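Local coordinates for protein putative adenylate cyclase (Vibrio parahaemolyticus, PDB 2ACA) that is a putative adenylate cyclase of the CYTH family, whose tunnel-like antiparallel fold probably binds a triphosphate substrate, at residues V36-Y48 against S61-K73. Numbering follows the deposited sequence.
Sequences VMFENNQESDWFY and SLVLREIQPAGIK. With PO4 (phosphate ion), chain D.
Gln-42 to Phe-47 pair with Val-63 to Gln-68 antiparallel, the axes of strands 41-48 and 61-68 approaching to 4.7 Å at 167°, with Ser-44 N to Glu-66 O (2.9 Å) among the bonds. Glu-43, Asp-45 and Phe-47 share one face with Val-63, Arg-65 and Ile-67. Arg-65 NE donates to the syn lone pair of Asp-45 OD2 at 2.6 Å, nearly straight (165°), within the guanidinium plane. Glu-43 OE2 sits over one guanidinium face, 3.1 Å from Arg-65 NE, a salt bridge of charge alone. The extended Glu-43 chain (chi1 179°) carries the carboxylate there, and Arg-115 pairs with OE1. Arg-65 NH1 (2.9 Å) and NH2 donate to phosphate O4 at the guanidinium edge; the ion, probably from the crystallisation liquor, lies where the CYTH tunnel could hold an anion. Val-63 CG2 makes a CH-pi contact 3.8 Å from the Phe-47 centroid; Ile-67 CG2 does likewise over Phe-38. At the turn, Ala-70 N bonds Asn-41 OD1 (2.9 Å), tying the 61-68/72-78 bend to strand 41-48. On the other face, Leu-64 CD1 meets Tyr-48 CE1 at 3.7 Å. Strands 106-120 and 72-78 flank the pair; Gln-97 of helix 93-102 packs on Trp-46, Tyr-48 and Leu-64.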
# COMPACT_ATOMS: atom_id res chain seq x y z
N VAL A 36 21.36 10.17 -9.32
CA VAL A 36 21.46 9.27 -8.17
C VAL A 36 20.18 9.24 -7.36
O VAL A 36 19.69 10.28 -6.92
CB VAL A 36 22.62 9.69 -7.26
CG1 VAL A 36 22.79 8.67 -6.15
CG2 VAL A 36 23.89 9.83 -8.06
N MSE A 37 19.62 8.05 -7.16
CA MSE A 37 18.39 7.90 -6.39
C MSE A 37 18.77 7.83 -4.91
O MSE A 37 18.09 8.38 -4.06
CB MSE A 37 17.65 6.63 -6.83
CG MSE A 37 16.28 6.46 -6.19
SE MSE A 37 15.34 4.86 -6.79
CE MSE A 37 13.59 5.25 -6.07
N PHE A 38 19.86 7.13 -4.63
CA PHE A 38 20.36 7.02 -3.27
C PHE A 38 21.56 6.09 -3.28
O PHE A 38 21.68 5.23 -4.15
CB PHE A 38 19.27 6.52 -2.30
CG PHE A 38 18.83 5.11 -2.55
CD1 PHE A 38 19.64 4.04 -2.17
CD2 PHE A 38 17.61 4.84 -3.16
CE1 PHE A 38 19.23 2.73 -2.39
CE2 PHE A 38 17.19 3.53 -3.39
CZ PHE A 38 18.00 2.48 -3.00
N GLU A 39 22.45 6.27 -2.32
CA GLU A 39 23.65 5.45 -2.24
C GLU A 39 23.83 4.94 -0.83
O GLU A 39 23.51 5.63 0.13
CB GLU A 39 24.88 6.28 -2.63
CG GLU A 39 24.80 6.94 -4.01
CD GLU A 39 25.92 7.94 -4.22
OE1 GLU A 39 26.01 8.53 -5.32
OE2 GLU A 39 26.71 8.15 -3.28
N ASN A 40 24.35 3.72 -0.72
CA ASN A 40 24.63 3.09 0.57
C ASN A 40 23.50 3.04 1.62
O ASN A 40 23.75 3.20 2.82
CB ASN A 40 25.87 3.75 1.18
CG ASN A 40 27.07 3.70 0.25
OD1 ASN A 40 27.49 2.63 -0.19
ND2 ASN A 40 27.63 4.86 -0.07
N ASN A 41 22.26 2.82 1.18
CA ASN A 41 21.15 2.71 2.13
C ASN A 41 21.05 1.24 2.52
O ASN A 41 21.63 0.37 1.87
CB ASN A 41 19.81 3.09 1.49
CG ASN A 41 19.57 4.59 1.45
OD1 ASN A 41 18.43 5.04 1.48
ND2 ASN A 41 20.65 5.36 1.36
N GLN A 42 20.33 0.97 3.60
CA GLN A 42 20.13 -0.40 4.02
C GLN A 42 18.75 -0.80 3.48
O GLN A 42 17.77 -0.07 3.68
CB GLN A 42 20.13 -0.53 5.54
CG GLN A 42 20.03 -1.98 6.01
CD GLN A 42 19.75 -2.10 7.49
OE1 GLN A 42 18.70 -1.69 7.98
NE2 GLN A 42 20.70 -2.68 8.23
N GLU A 43 18.68 -1.91 2.77
CA GLU A 43 17.39 -2.35 2.26
C GLU A 43 16.96 -3.62 2.96
O GLU A 43 17.70 -4.60 2.99
CB GLU A 43 17.41 -2.61 0.75
CG GLU A 43 16.04 -3.11 0.25
CD GLU A 43 16.02 -3.45 -1.23
OE1 GLU A 43 16.20 -2.54 -2.06
OE2 GLU A 43 15.80 -4.63 -1.56
N SER A 44 15.77 -3.59 3.54
CA SER A 44 15.21 -4.75 4.22
C SER A 44 14.05 -5.26 3.38
O SER A 44 13.26 -4.47 2.85
CB SER A 44 14.68 -4.36 5.60
OG SER A 44 15.71 -3.80 6.40
N ASP A 45 13.97 -6.57 3.22
CA ASP A 45 12.89 -7.17 2.46
C ASP A 45 12.21 -8.25 3.30
O ASP A 45 12.87 -9.04 3.99
CB ASP A 45 13.40 -7.77 1.15
CG ASP A 45 13.88 -6.71 0.17
OD1 ASP A 45 15.04 -6.27 0.29
OD2 ASP A 45 13.09 -6.29 -0.71
N TRP A 46 10.89 -8.26 3.24
CA TRP A 46 10.08 -9.23 3.95
C TRP A 46 9.24 -9.94 2.90
O TRP A 46 8.39 -9.31 2.28
CB TRP A 46 9.15 -8.52 4.93
CG TRP A 46 9.82 -7.94 6.12
CD1 TRP A 46 10.01 -8.55 7.33
CD2 TRP A 46 10.35 -6.61 6.25
NE1 TRP A 46 10.62 -7.68 8.21
CE2 TRP A 46 10.84 -6.49 7.57
CE3 TRP A 46 10.45 -5.52 5.38
CZ2 TRP A 46 11.43 -5.31 8.05
CZ3 TRP A 46 11.04 -4.35 5.85
CH2 TRP A 46 11.52 -4.26 7.18
N PHE A 47 9.50 -11.23 2.69
CA PHE A 47 8.73 -11.99 1.71
C PHE A 47 7.55 -12.67 2.41
O PHE A 47 7.71 -13.24 3.49
CB PHE A 47 9.61 -13.05 1.04
CG PHE A 47 10.75 -12.48 0.25
CD1 PHE A 47 11.77 -11.78 0.88
CD2 PHE A 47 10.78 -12.63 -1.14
CE1 PHE A 47 12.82 -11.23 0.14
CE2 PHE A 47 11.82 -12.08 -1.89
CZ PHE A 47 12.84 -11.38 -1.25
N TYR A 48 6.39 -12.63 1.77
CA TYR A 48 5.18 -13.23 2.34
C TYR A 48 4.54 -14.30 1.48
O TYR A 48 4.71 -14.34 0.26
CB TYR A 48 4.11 -12.18 2.60
CG TYR A 48 4.45 -11.18 3.67
CD1 TYR A 48 5.33 -10.14 3.41
CD2 TYR A 48 3.90 -11.29 4.94
CE1 TYR A 48 5.64 -9.22 4.40
CE2 TYR A 48 4.20 -10.37 5.93
CZ TYR A 48 5.07 -9.34 5.65
OH TYR A 48 5.39 -8.43 6.62
N SER A 61 5.83 -13.82 -6.02
CA SER A 61 6.45 -13.38 -4.78
C SER A 61 5.76 -12.10 -4.34
O SER A 61 5.43 -11.23 -5.16
CB SER A 61 7.96 -13.15 -4.98
OG SER A 61 8.22 -12.28 -6.07
N LEU A 62 5.53 -12.00 -3.04
CA LEU A 62 4.88 -10.86 -2.41
C LEU A 62 5.91 -10.28 -1.45
O LEU A 62 6.38 -10.98 -0.56
CB LEU A 62 3.64 -11.34 -1.65
CG LEU A 62 2.95 -10.38 -0.68
CD1 LEU A 62 2.44 -9.15 -1.41
CD2 LEU A 62 1.79 -11.12 -0.02
N VAL A 63 6.26 -9.02 -1.63
CA VAL A 63 7.28 -8.42 -0.79
C VAL A 63 6.98 -7.04 -0.23
O VAL A 63 6.41 -6.19 -0.91
CB VAL A 63 8.62 -8.32 -1.59
CG1 VAL A 63 9.70 -7.63 -0.76
CG2 VAL A 63 9.08 -9.72 -2.03
N LEU A 64 7.35 -6.83 1.03
CA LEU A 64 7.24 -5.52 1.64
C LEU A 64 8.72 -5.11 1.70
O LEU A 64 9.57 -5.92 2.08
CB LEU A 64 6.61 -5.60 3.04
CG LEU A 64 5.08 -5.78 3.03
CD1 LEU A 64 4.51 -5.68 4.44
CD2 LEU A 64 4.46 -4.69 2.15
N ARG A 65 9.03 -3.89 1.29
CA ARG A 65 10.43 -3.45 1.26
C ARG A 65 10.61 -2.05 1.79
O ARG A 65 9.83 -1.16 1.46
CB ARG A 65 10.97 -3.54 -0.18
CG ARG A 65 12.29 -2.81 -0.43
CD ARG A 65 12.70 -2.90 -1.92
NE ARG A 65 12.83 -4.28 -2.37
CZ ARG A 65 13.03 -4.64 -3.63
NH1 ARG A 65 13.10 -3.73 -4.59
NH2 ARG A 65 13.14 -5.93 -3.95
N GLU A 66 11.64 -1.87 2.60
CA GLU A 66 11.95 -0.57 3.19
C GLU A 66 13.43 -0.25 2.96
O GLU A 66 14.30 -1.09 3.20
CB GLU A 66 11.64 -0.55 4.69
CG GLU A 66 12.08 0.72 5.39
CD GLU A 66 11.64 0.77 6.84
OE1 GLU A 66 11.92 -0.18 7.59
OE2 GLU A 66 11.01 1.77 7.24
N ILE A 67 13.69 0.96 2.51
CA ILE A 67 15.04 1.42 2.23
C ILE A 67 15.30 2.64 3.11
O ILE A 67 14.59 3.64 3.02
CB ILE A 67 15.19 1.80 0.73
CG1 ILE A 67 14.90 0.57 -0.14
CG2 ILE A 67 16.61 2.30 0.46
CD1 ILE A 67 14.87 0.84 -1.62
N GLN A 68 16.31 2.53 3.96
CA GLN A 68 16.67 3.62 4.86
C GLN A 68 18.11 4.03 4.67
O GLN A 68 18.96 3.21 4.34
CB GLN A 68 16.43 3.20 6.31
CG GLN A 68 15.00 3.48 6.79
CD GLN A 68 14.62 2.68 8.01
OE1 GLN A 68 13.62 2.98 8.67
NE2 GLN A 68 15.39 1.64 8.31
N PRO A 69 18.42 5.32 4.92
CA PRO A 69 17.49 6.35 5.38
C PRO A 69 16.65 7.09 4.33
O PRO A 69 16.03 8.10 4.64
CB PRO A 69 18.40 7.30 6.15
CG PRO A 69 19.66 7.26 5.34
CD PRO A 69 19.82 5.78 5.05
N ALA A 70 16.65 6.62 3.08
CA ALA A 70 15.87 7.29 2.05
C ALA A 70 14.40 7.33 2.43
O ALA A 70 13.68 8.26 2.06
CB ALA A 70 16.04 6.57 0.73
N GLY A 71 13.95 6.31 3.15
CA GLY A 71 12.56 6.26 3.57
C GLY A 71 11.64 5.78 2.47
O GLY A 71 10.48 6.15 2.42
N ILE A 72 12.17 4.94 1.58
CA ILE A 72 11.38 4.40 0.48
C ILE A 72 10.79 3.10 0.99
O ILE A 72 11.51 2.25 1.51
CB ILE A 72 12.26 4.15 -0.78
CG1 ILE A 72 12.68 5.49 -1.39
CG2 ILE A 72 11.50 3.34 -1.80
CD1 ILE A 72 13.66 5.36 -2.55
N LYS A 73 9.48 2.96 0.83
CA LYS A 73 8.78 1.77 1.30
C LYS A 73 7.85 1.28 0.21
O LYS A 73 7.03 2.03 -0.31
CB LYS A 73 8.00 2.12 2.57
CG LYS A 73 8.93 2.54 3.70
CD LYS A 73 8.23 3.06 4.94
CE LYS A 73 7.63 4.43 4.72
NZ LYS A 73 7.30 5.09 6.02
P PO4 D . 14.92 -5.80 -7.32
O1 PO4 D . 15.35 -6.93 -6.46
O2 PO4 D . 14.91 -6.23 -8.74
O3 PO4 D . 15.87 -4.67 -7.16
O4 PO4 D . 13.56 -5.36 -6.93
O HOH W 1 6.71 -14.20 -1.45